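Local coordinates for protein neuraminidase (Influenza A virus, PDB 4FVK) that probably removes terminal sialic acid from glycoconjugates, and forms a homotetramer of six-bladed beta-propellers that bind calcium, at residues 47-52 against 325-330; 240-245 against 302-307; 341-346 against 357-362. One frame throughout, in Å; residues are numbered along the deposited sequence.

Interaction 1: residues 47-52 against 325-330; sequences AYVSCD and GFFQPK
Val49 and Phe327 meet where two blades of the six-bladed beta-propeller come together, strand 47-51 belonging to one sheet, paired with strand 56-67, and strand 320-327 edging another. No direct hydrogen bond joins the segments, whose touching parts run in nearly the same direction, so side chains and waters make the contact. The CG2 methyl of Val49 sits almost over the centre of the Phe327 ring, a CH-pi contact with CG2 3.4 Å from the centroid and 13° off the ring normal. Phe327 has CG between its backbone N and carbonyl carbon (chi1 72°), the crowded position, which lays the flat ring under this compact branch. Obliquely to the same ring, Cys51 SG lies 3.7 Å from Phe327 CD2; its disulfide to Cys56 fixes the sulfur there. Lys330 contributes the aliphatic part of its extended chain, CD packing against Cys51 O, while NZ bonds to Phe109 O. Waters bridge the segments. One donates to both Val49 O and Phe326 O, and a second, within reach of Ser50 OG and Cys51 O, accepts from Lys330 NZ. A third accepts from Cys51 N at 2.8 Å and lies 2.7 Å from Gln328 O.

Interaction 2: residues 240-245 against 302-307; sequences EPCNGA and GIESEG. With ZN (zinc ion), chain F.
Cys242 and Ile303 supply the one direct hydrogen bond between these two loops: Cys242 N donates to Ile303 O at 3.0 Å, nearly straight at 166°. The carbonyl is offered by a type I beta turn from Gly302 to Ser305, whose shape is fixed from within. Gly302 O accepts from both Ser305 N and Ser305 OG, the latter in the carbonyl plane, and Ser305 OG accepts in turn from Gly307 N, an ST turn. A serine suits this place because its short hydroxyl can reach backbone atoms before and after it. One water adds a bridge, accepting weakly from Asn243 ND2 and donating to Gly307 O.

An apolar contact flanks the direct bond. The CG1 branch of Ile303 lies anti to the backbone N (chi1 -161°), which brings it alongside the proline ring, with Ile303 CG1 3.7 Å from Pro241 CB.

Carbon atoms also meet the backbone. Cys242 CB rests on the carbonyls of Glu304 and Ser305, while its sulfur is tied to Cys259. Farther along, Asn243 CA makes a CA-H...O contact with Glu306 O at 3.4 Å, and Asn243 CB lies 3.8 Å from Gly307 CA; with positive phi, 102°, and no side chain, glycine fits so close an approach.

Metal binding occupies the outer side. Exposed Glu306 stretches beyond CG and holds a zinc ion through OE1 at 2.0 Å, with two waters; Thr308 belongs to the same site. Glu304 instead forms a salt bridge to Arg229.

Segment 240-245 follows strand 236-239 and segment 302-307 follows strand 292-299; Pro241 and Ile303 both pack on Leu227 of strand 227-230, and Asn243 and Ser305 on Ile299 of strand 292-299.

Interaction 3: residues 341-346 against 357-362; sequences CFWLEI and QELSTF. With ZN (zinc ion), chain E.
Phe342 and Phe362 begin a ladder of antiparallel pairs in the hairpin of strands 341-349 and 355-365, whose segments here run at 145° to each other. The hairpin forms the middle of a four-stranded propeller blade. Three hydrogen-bonded pairs, Phe342 with Phe362, Leu344 with Ser360 and Ile346 with Glu358, each exchange two backbone bonds, and Trp343-Thr361 and Glu345-Leu359 are the non-hydrogen-bonded pairs between them.

On one face, the rings of Phe342 and Phe362 are nearly parallel but slid apart, their planes at 9°, so they barely overlap. The main contact is instead CH-pi: Phe362 CB lies over the Phe342 ring, toward its rim, 3.7 Å from the centroid. Phe342 also meets Trp24 and Phe273. Next to this pair, small Ser360 fits between Leu344 and Ile346, its OG giving a weak 3.4 Å bond to Leu344 O. The fit is tight, since Ile346 CD1 stands 3.5 Å from Ser360 CB.

The other face carries Leu359, whose CD2 branch touches both Trp343 CE3 and Glu345 CG at 3.8 Å. Glu345 is extended beyond CG and runs beside the aliphatic part of Gln357, its carboxylate engaged in a salt bridge with Arg323, which probably offsets the cost of burying the charge. At one end of the hairpin Cys341 is disulfide-bonded to Cys363.

Toward the other end, Glu358 bends at chi2 (-64°) to bring its carboxylate to a zinc ion, a site to which Ser91 also belongs. Glu358 OE1 binds the metal at 2.0 Å, and a zinc-bound water donates to Glu358 OE2 at 3.2 Å.

Interactions 1 and 3 are neighbours, their centres 10 Å apart, and share a sheet: strand 320-327 pairs with strand 341-349 through Trp343 N to Gly325 O (2.8 Å) and Phe327 N to Cys341 O (3.0 Å). Val49 also packs on Trp343, Leu359 and Thr361, which carries interaction 1 onto one face of the hairpin. The Glu358 zinc lies about 11 Å from the side chain of Val49. Interaction 2 stands apart, its centre 26 Å and 25 Å from those of interactions 1 and 3. Along the chain it is nested within the loop closed by interaction 1; it holds its own zinc ion, through Glu306, and the side chain of Glu240 is about 9 Å from the calcium ion.

Interaction 1: residues 47-52 against 325-330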
loop_
_atom_site.group_PDB
_atom_site.type_symbol
_atom_site.label_atom_id
_atom_site.label_comp_id
_atom_site.label_asym_id
_atom_site.label_seq_id
_atom_site.Cartn_x
_atom_site.Cartn_y
_atom_site.Cartn_z
ATOM N N ALA A 47 -10.297 20.504 6.107
ATOM C CA ALA A 47 -9.829 19.784 4.945
ATOM C C ALA A 47 -10.014 20.617 3.678
ATOM O O ALA A 47 -10.947 21.423 3.580
ATOM C CB ALA A 47 -10.587 18.463 4.833
ATOM N N TYR A 48 -9.139 20.403 2.705
ATOM C CA TYR A 48 -9.277 21.014 1.374
ATOM C C TYR A 48 -8.586 20.083 0.390
ATOM O O TYR A 48 -7.933 19.128 0.811
ATOM C CB TYR A 48 -8.641 22.423 1.338
ATOM C CG TYR A 48 -7.208 22.450 1.834
ATOM C CD1 TYR A 48 -6.147 22.333 0.948
ATOM C CD2 TYR A 48 -6.928 22.565 3.180
ATOM C CE1 TYR A 48 -4.828 22.345 1.398
ATOM C CE2 TYR A 48 -5.625 22.585 3.640
ATOM C CZ TYR A 48 -4.582 22.477 2.747
ATOM O OH TYR A 48 -3.289 22.498 3.216
ATOM N N VAL A 49 -8.734 20.307 -0.911
ATOM C CA VAL A 49 -7.993 19.452 -1.838
ATOM C C VAL A 49 -6.975 20.214 -2.646
ATOM O O VAL A 49 -7.090 21.402 -2.825
ATOM C CB VAL A 49 -8.909 18.507 -2.705
ATOM C CG1 VAL A 49 -10.335 18.524 -2.230
ATOM C CG2 VAL A 49 -8.758 18.755 -4.182
ATOM N N SER A 50 -5.919 19.547 -3.069
ATOM C CA SER A 50 -4.942 20.191 -3.925
ATOM C C SER A 50 -4.313 19.073 -4.679
ATOM O O SER A 50 -4.302 17.954 -4.163
ATOM C CB SER A 50 -3.893 20.933 -3.099
ATOM O OG SER A 50 -3.090 21.719 -3.954
ATOM N N CYS A 51 -3.779 19.359 -5.868
ATOM C CA CYS A 51 -3.335 18.328 -6.806
ATOM C C CYS A 51 -1.872 18.460 -7.214
ATOM O O CYS A 51 -1.355 19.561 -7.291
ATOM C CB CYS A 51 -4.169 18.404 -8.096
ATOM S SG CYS A 51 -5.958 18.456 -7.860
ATOM N N ASP A 52 -1.208 17.339 -7.511
ATOM C CA ASP A 52 0.067 17.424 -8.216
ATOM C C ASP A 52 -0.202 17.311 -9.706
ATOM O O ASP A 52 -1.337 17.488 -10.120
ATOM C CB ASP A 52 1.092 16.398 -7.710
ATOM C CG ASP A 52 0.605 14.963 -7.835
ATOM O OD1 ASP A 52 0.918 14.183 -6.922
ATOM O OD2 ASP A 52 -0.085 14.608 -8.821
ATOM N N GLY A 325 -14.414 25.499 -1.150
ATOM C CA GLY A 325 -13.291 26.260 -1.670
ATOM C C GLY A 325 -12.913 25.774 -3.045
ATOM O O GLY A 325 -13.371 24.713 -3.441
ATOM N N PHE A 326 -12.095 26.552 -3.763
ATOM C CA PHE A 326 -11.589 26.166 -5.084
ATOM C C PHE A 326 -10.441 25.152 -5.034
ATOM O O PHE A 326 -9.649 25.159 -4.100
ATOM C CB PHE A 326 -11.011 27.379 -5.804
ATOM C CG PHE A 326 -12.012 28.449 -6.131
ATOM C CD1 PHE A 326 -11.911 29.707 -5.548
ATOM C CD2 PHE A 326 -13.034 28.215 -7.043
ATOM C CE1 PHE A 326 -12.813 30.696 -5.852
ATOM C CE2 PHE A 326 -13.947 29.236 -7.363
ATOM C CZ PHE A 326 -13.836 30.459 -6.758
ATOM N N PHE A 327 -10.312 24.338 -6.077
ATOM C CA PHE A 327 -9.012 23.746 -6.391
ATOM C C PHE A 327 -8.872 23.665 -7.905
ATOM O O PHE A 327 -9.863 23.661 -8.608
ATOM C CB PHE A 327 -8.794 22.395 -5.691
ATOM C CG PHE A 327 -9.619 21.252 -6.262
ATOM C CD1 PHE A 327 -10.915 21.022 -5.817
ATOM C CD2 PHE A 327 -9.087 20.408 -7.219
ATOM C CE1 PHE A 327 -11.680 19.971 -6.332
ATOM C CE2 PHE A 327 -9.838 19.339 -7.732
ATOM C CZ PHE A 327 -11.135 19.126 -7.282
ATOM N N GLN A 328 -7.651 23.637 -8.415
ATOM C CA GLN A 328 -7.458 23.532 -9.854
ATOM C C GLN A 328 -6.704 22.261 -10.274
ATOM O O GLN A 328 -5.624 21.959 -9.755
ATOM C CB GLN A 328 -6.736 24.763 -10.399
ATOM C CG GLN A 328 -7.604 26.024 -10.399
ATOM C CD GLN A 328 -6.822 27.260 -10.816
ATOM O OE1 GLN A 328 -5.894 27.685 -10.132
ATOM N NE2 GLN A 328 -7.195 27.838 -11.951
ATOM N N PRO A 329 -7.268 21.520 -11.229
ATOM C CA PRO A 329 -6.527 20.407 -11.827
ATOM C C PRO A 329 -5.290 20.966 -12.524
ATOM O O PRO A 329 -5.342 22.043 -13.125
ATOM C CB PRO A 329 -7.518 19.833 -12.853
ATOM C CG PRO A 329 -8.850 20.208 -12.330
ATOM C CD PRO A 329 -8.647 21.603 -11.737
ATOM N N LYS A 330 -4.184 20.254 -12.423
ATOM C CA LYS A 330 -2.914 20.750 -12.940
ATOM C C LYS A 330 -2.339 19.943 -14.104
ATOM O O LYS A 330 -1.516 20.448 -14.846
ATOM C CB LYS A 330 -1.908 20.867 -11.784
ATOM C CG LYS A 330 -2.358 21.978 -10.824
ATOM C CD LYS A 330 -1.398 22.305 -9.691
ATOM C CE LYS A 330 -1.943 23.563 -8.974
ATOM N NZ LYS A 330 -1.135 23.904 -7.789
HETATM O O HOH W 1 -8.119 24.012 -2.085
HETATM O O HOH W 2 -1.498 21.891 -5.824
HETATM O O HOH W 3 -4.457 21.619 -7.339
#

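Interaction 2: residues 240-245 against 302-307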
loop_
_atom_site.group_PDB
_atom_site.type_symbol
_atom_site.label_atom_id
_atom_site.label_comp_id
_atom_site.label_asym_id
_atom_site.label_seq_id
_atom_site.Cartn_x
_atom_site.Cartn_y
_atom_site.Cartn_z
ATOM N N GLU A 240 -16.208 44.460 -3.413
ATOM C CA GLU A 240 -17.399 43.903 -2.814
ATOM C C GLU A 240 -18.349 43.460 -3.920
ATOM O O GLU A 240 -18.493 44.157 -4.924
ATOM C CB GLU A 240 -18.064 44.983 -1.956
ATOM C CG GLU A 240 -19.284 44.515 -1.194
ATOM C CD GLU A 240 -18.922 43.798 0.090
ATOM O OE1 GLU A 240 -17.715 43.650 0.381
ATOM O OE2 GLU A 240 -19.852 43.397 0.815
ATOM N N PRO A 241 -18.993 42.287 -3.759
ATOM C CA PRO A 241 -19.998 41.886 -4.756
ATOM C C PRO A 241 -21.113 42.927 -4.808
ATOM O O PRO A 241 -21.446 43.493 -3.766
ATOM C CB PRO A 241 -20.540 40.553 -4.214
ATOM C CG PRO A 241 -19.500 40.063 -3.261
ATOM C CD PRO A 241 -18.893 41.319 -2.658
ATOM N N CYS A 242 -21.676 43.166 -5.993
ATOM C CA CYS A 242 -22.620 44.266 -6.188
ATOM C C CYS A 242 -24.057 43.799 -6.439
ATOM O O CYS A 242 -24.929 44.601 -6.753
ATOM C CB CYS A 242 -22.150 45.205 -7.307
ATOM S SG CYS A 242 -20.624 46.097 -6.923
ATOM N N ASN A 243 -24.302 42.498 -6.305
ATOM C CA ASN A 243 -25.671 42.021 -6.280
ATOM C C ASN A 243 -26.290 42.310 -4.918
ATOM O O ASN A 243 -25.712 43.026 -4.106
ATOM C CB ASN A 243 -25.754 40.529 -6.629
ATOM C CG ASN A 243 -24.929 39.652 -5.698
ATOM O OD1 ASN A 243 -24.235 40.138 -4.805
ATOM N ND2 ASN A 243 -25.012 38.344 -5.903
ATOM N N GLY A 244 -27.466 41.758 -4.668
ATOM C CA GLY A 244 -28.104 41.912 -3.374
ATOM C C GLY A 244 -28.350 40.580 -2.687
ATOM O O GLY A 244 -29.089 40.512 -1.698
ATOM N N ALA A 245 -27.720 39.525 -3.209
ATOM C CA ALA A 245 -27.844 38.174 -2.653
ATOM C C ALA A 245 -26.554 37.729 -1.968
ATOM O O ALA A 245 -25.653 37.191 -2.614
ATOM C CB ALA A 245 -28.229 37.191 -3.748
ATOM N N GLY A 302 -20.880 39.284 -14.426
ATOM C CA GLY A 302 -19.806 39.356 -13.449
ATOM C C GLY A 302 -20.309 39.791 -12.089
ATOM O O GLY A 302 -21.433 40.275 -11.952
ATOM N N ILE A 303 -19.466 39.636 -11.078
ATOM C CA ILE A 303 -19.876 39.851 -9.700
ATOM C C ILE A 303 -20.028 41.335 -9.359
ATOM O O ILE A 303 -20.602 41.699 -8.326
ATOM C CB ILE A 303 -18.861 39.208 -8.740
ATOM C CG1 ILE A 303 -19.482 39.004 -7.350
ATOM C CG2 ILE A 303 -17.586 40.059 -8.670
ATOM C CD1 ILE A 303 -20.701 38.071 -7.345
ATOM N N GLU A 304 -19.501 42.209 -10.203
ATOM C CA GLU A 304 -19.689 43.635 -9.941
ATOM C C GLU A 304 -20.861 44.233 -10.726
ATOM O O GLU A 304 -21.005 45.449 -10.812
ATOM C CB GLU A 304 -18.401 44.427 -10.162
ATOM C CG GLU A 304 -17.341 44.093 -9.141
ATOM C CD GLU A 304 -16.089 44.919 -9.305
ATOM O OE1 GLU A 304 -15.238 44.544 -10.145
ATOM O OE2 GLU A 304 -15.957 45.936 -8.587
ATOM N N SER A 305 -21.698 43.365 -11.278
ATOM C CA SER A 305 -22.925 43.803 -11.917
ATOM C C SER A 305 -24.054 43.805 -10.896
ATOM O O SER A 305 -23.810 43.673 -9.690
ATOM C CB SER A 305 -23.275 42.897 -13.095
ATOM O OG SER A 305 -23.714 41.619 -12.659
ATOM N N GLU A 306 -25.284 43.953 -11.382
ATOM C CA GLU A 306 -26.454 43.990 -10.510
ATOM C C GLU A 306 -26.832 42.575 -10.070
ATOM O O GLU A 306 -27.562 42.382 -9.099
ATOM C CB GLU A 306 -27.636 44.686 -11.205
ATOM C CG GLU A 306 -27.824 44.270 -12.652
ATOM C CD GLU A 306 -29.267 44.370 -13.118
ATOM O OE1 GLU A 306 -29.676 43.531 -13.950
ATOM O OE2 GLU A 306 -29.989 45.281 -12.654
ATOM N N GLY A 307 -26.329 41.581 -10.785
ATOM C CA GLY A 307 -26.448 40.216 -10.307
ATOM C C GLY A 307 -27.528 39.379 -10.958
ATOM O O GLY A 307 -27.913 38.342 -10.428
HETATM ZN ZN ZN F . -28.910 42.749 -15.626
HETATM O O HOH W 4 -27.765 37.340 -7.649
HETATM O O HOH W 5 -27.961 44.505 -16.217
HETATM O O HOH W 6 -27.111 42.332 -14.730
#

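Interaction 3: residues 341-346 against 357-362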
loop_
_atom_site.group_PDB
_atom_site.type_symbol
_atom_site.label_atom_id
_atom_site.label_comp_id
_atom_site.label_asym_id
_atom_site.label_seq_id
_atom_site.Cartn_x
_atom_site.Cartn_y
_atom_site.Cartn_z
ATOM N N CYS A 341 -12.482 23.645 -10.303
ATOM C CA CYS A 341 -13.277 22.790 -9.436
ATOM C C CYS A 341 -13.448 23.392 -8.044
ATOM O O CYS A 341 -12.834 24.401 -7.721
ATOM C CB CYS A 341 -12.628 21.410 -9.298
ATOM S SG CYS A 341 -12.132 20.634 -10.859
ATOM N N PHE A 342 -14.314 22.782 -7.238
ATOM C CA PHE A 342 -14.453 23.143 -5.831
ATOM C C PHE A 342 -14.639 21.926 -4.939
ATOM O O PHE A 342 -15.117 20.880 -5.374
ATOM C CB PHE A 342 -15.568 24.191 -5.572
ATOM C CG PHE A 342 -16.997 23.720 -5.835
ATOM C CD1 PHE A 342 -17.616 23.984 -7.053
ATOM C CD2 PHE A 342 -17.750 23.127 -4.833
ATOM C CE1 PHE A 342 -18.958 23.582 -7.310
ATOM C CE2 PHE A 342 -19.071 22.725 -5.059
ATOM C CZ PHE A 342 -19.689 22.964 -6.313
ATOM N N TRP A 343 -14.253 22.071 -3.686
ATOM C CA TRP A 343 -14.503 21.029 -2.709
ATOM C C TRP A 343 -15.556 21.585 -1.782
ATOM O O TRP A 343 -15.690 22.785 -1.655
ATOM C CB TRP A 343 -13.213 20.637 -1.943
ATOM C CG TRP A 343 -12.468 21.788 -1.395
ATOM C CD1 TRP A 343 -11.344 22.376 -1.924
ATOM C CD2 TRP A 343 -12.768 22.506 -0.186
ATOM N NE1 TRP A 343 -10.936 23.431 -1.109
ATOM C CE2 TRP A 343 -11.792 23.520 -0.042
ATOM C CE3 TRP A 343 -13.756 22.379 0.790
ATOM C CZ2 TRP A 343 -11.785 24.395 1.030
ATOM C CZ3 TRP A 343 -13.761 23.260 1.848
ATOM C CH2 TRP A 343 -12.784 24.264 1.960
ATOM N N LEU A 344 -16.297 20.707 -1.132
ATOM C CA LEU A 344 -17.420 21.128 -0.333
ATOM C C LEU A 344 -17.581 20.141 0.810
ATOM O O LEU A 344 -17.591 18.935 0.577
ATOM C CB LEU A 344 -18.677 21.121 -1.201
ATOM C CG LEU A 344 -20.023 21.213 -0.480
ATOM C CD1 LEU A 344 -20.161 22.543 0.201
ATOM C CD2 LEU A 344 -21.234 20.971 -1.466
ATOM N N GLU A 345 -17.718 20.633 2.035
ATOM C CA GLU A 345 -18.010 19.729 3.139
ATOM C C GLU A 345 -19.460 19.285 3.166
ATOM O O GLU A 345 -20.383 20.102 3.118
ATOM C CB GLU A 345 -17.698 20.346 4.477
ATOM C CG GLU A 345 -16.235 20.513 4.805
ATOM C CD GLU A 345 -16.074 21.233 6.127
ATOM O OE1 GLU A 345 -17.037 21.933 6.508
ATOM O OE2 GLU A 345 -15.013 21.119 6.779
ATOM N N ILE A 346 -19.646 17.976 3.279
ATOM C CA ILE A 346 -20.966 17.409 3.479
ATOM C C ILE A 346 -21.026 16.961 4.929
ATOM O O ILE A 346 -20.093 16.329 5.437
ATOM C CB ILE A 346 -21.238 16.256 2.512
ATOM C CG1 ILE A 346 -21.714 16.800 1.166
ATOM C CG2 ILE A 346 -22.381 15.416 3.011
ATOM C CD1 ILE A 346 -20.664 17.336 0.292
ATOM N N GLN A 357 -17.533 15.783 8.950
ATOM C CA GLN A 357 -17.459 16.467 7.651
ATOM C C GLN A 357 -16.721 15.559 6.704
ATOM O O GLN A 357 -15.673 15.031 7.062
ATOM C CB GLN A 357 -16.590 17.738 7.729
ATOM C CG GLN A 357 -17.028 18.836 8.668
ATOM C CD GLN A 357 -16.778 18.527 10.108
ATOM O OE1 GLN A 357 -15.666 18.135 10.506
ATOM N NE2 GLN A 357 -17.813 18.711 10.923
ATOM N N GLU A 358 -17.238 15.396 5.493
ATOM C CA GLU A 358 -16.524 14.675 4.443
ATOM C C GLU A 358 -16.552 15.520 3.186
ATOM O O GLU A 358 -17.593 16.098 2.846
ATOM C CB GLU A 358 -17.154 13.306 4.176
ATOM C CG GLU A 358 -16.740 12.202 5.147
ATOM C CD GLU A 358 -15.236 11.860 5.080
ATOM O OE1 GLU A 358 -14.677 11.410 6.098
ATOM O OE2 GLU A 358 -14.627 12.008 3.999
ATOM N N LEU A 359 -15.433 15.587 2.480
ATOM C CA LEU A 359 -15.369 16.392 1.256
ATOM C C LEU A 359 -15.976 15.725 0.026
ATOM O O LEU A 359 -15.707 14.565 -0.258
ATOM C CB LEU A 359 -13.915 16.759 0.937
ATOM C CG LEU A 359 -13.146 17.622 1.951
ATOM C CD1 LEU A 359 -11.796 17.978 1.381
ATOM C CD2 LEU A 359 -13.943 18.908 2.269
ATOM N N SER A 360 -16.789 16.482 -0.708
ATOM C CA SER A 360 -17.120 16.133 -2.073
ATOM C C SER A 360 -16.401 17.118 -2.990
ATOM O O SER A 360 -16.046 18.226 -2.577
ATOM C CB SER A 360 -18.628 16.220 -2.312
ATOM O OG SER A 360 -19.030 17.580 -2.213
ATOM N N THR A 361 -16.163 16.706 -4.228
ATOM C CA THR A 361 -15.538 17.592 -5.204
ATOM C C THR A 361 -16.404 17.691 -6.451
ATOM O O THR A 361 -16.940 16.684 -6.918
ATOM C CB THR A 361 -14.131 17.131 -5.592
ATOM O OG1 THR A 361 -14.180 15.813 -6.183
ATOM C CG2 THR A 361 -13.211 17.120 -4.357
ATOM N N PHE A 362 -16.538 18.908 -6.975
ATOM C CA PHE A 362 -17.314 19.183 -8.179
ATOM C C PHE A 362 -16.426 19.930 -9.163
ATOM O O PHE A 362 -15.651 20.779 -8.760
ATOM C CB PHE A 362 -18.516 20.062 -7.835
ATOM C CG PHE A 362 -19.639 19.337 -7.141
ATOM C CD1 PHE A 362 -19.569 19.033 -5.784
ATOM C CD2 PHE A 362 -20.771 18.968 -7.845
ATOM C CE1 PHE A 362 -20.615 18.368 -5.149
ATOM C CE2 PHE A 362 -21.824 18.306 -7.222
ATOM C CZ PHE A 362 -21.755 18.008 -5.883
HETATM ZN ZN ZN E . -12.778 10.929 5.849
HETATM O O HOH W 7 -11.609 12.467 5.036
HETATM O O HOH W 8 -12.986 9.128 4.838
HETATM O O HOH W 9 -12.941 10.763 7.880
#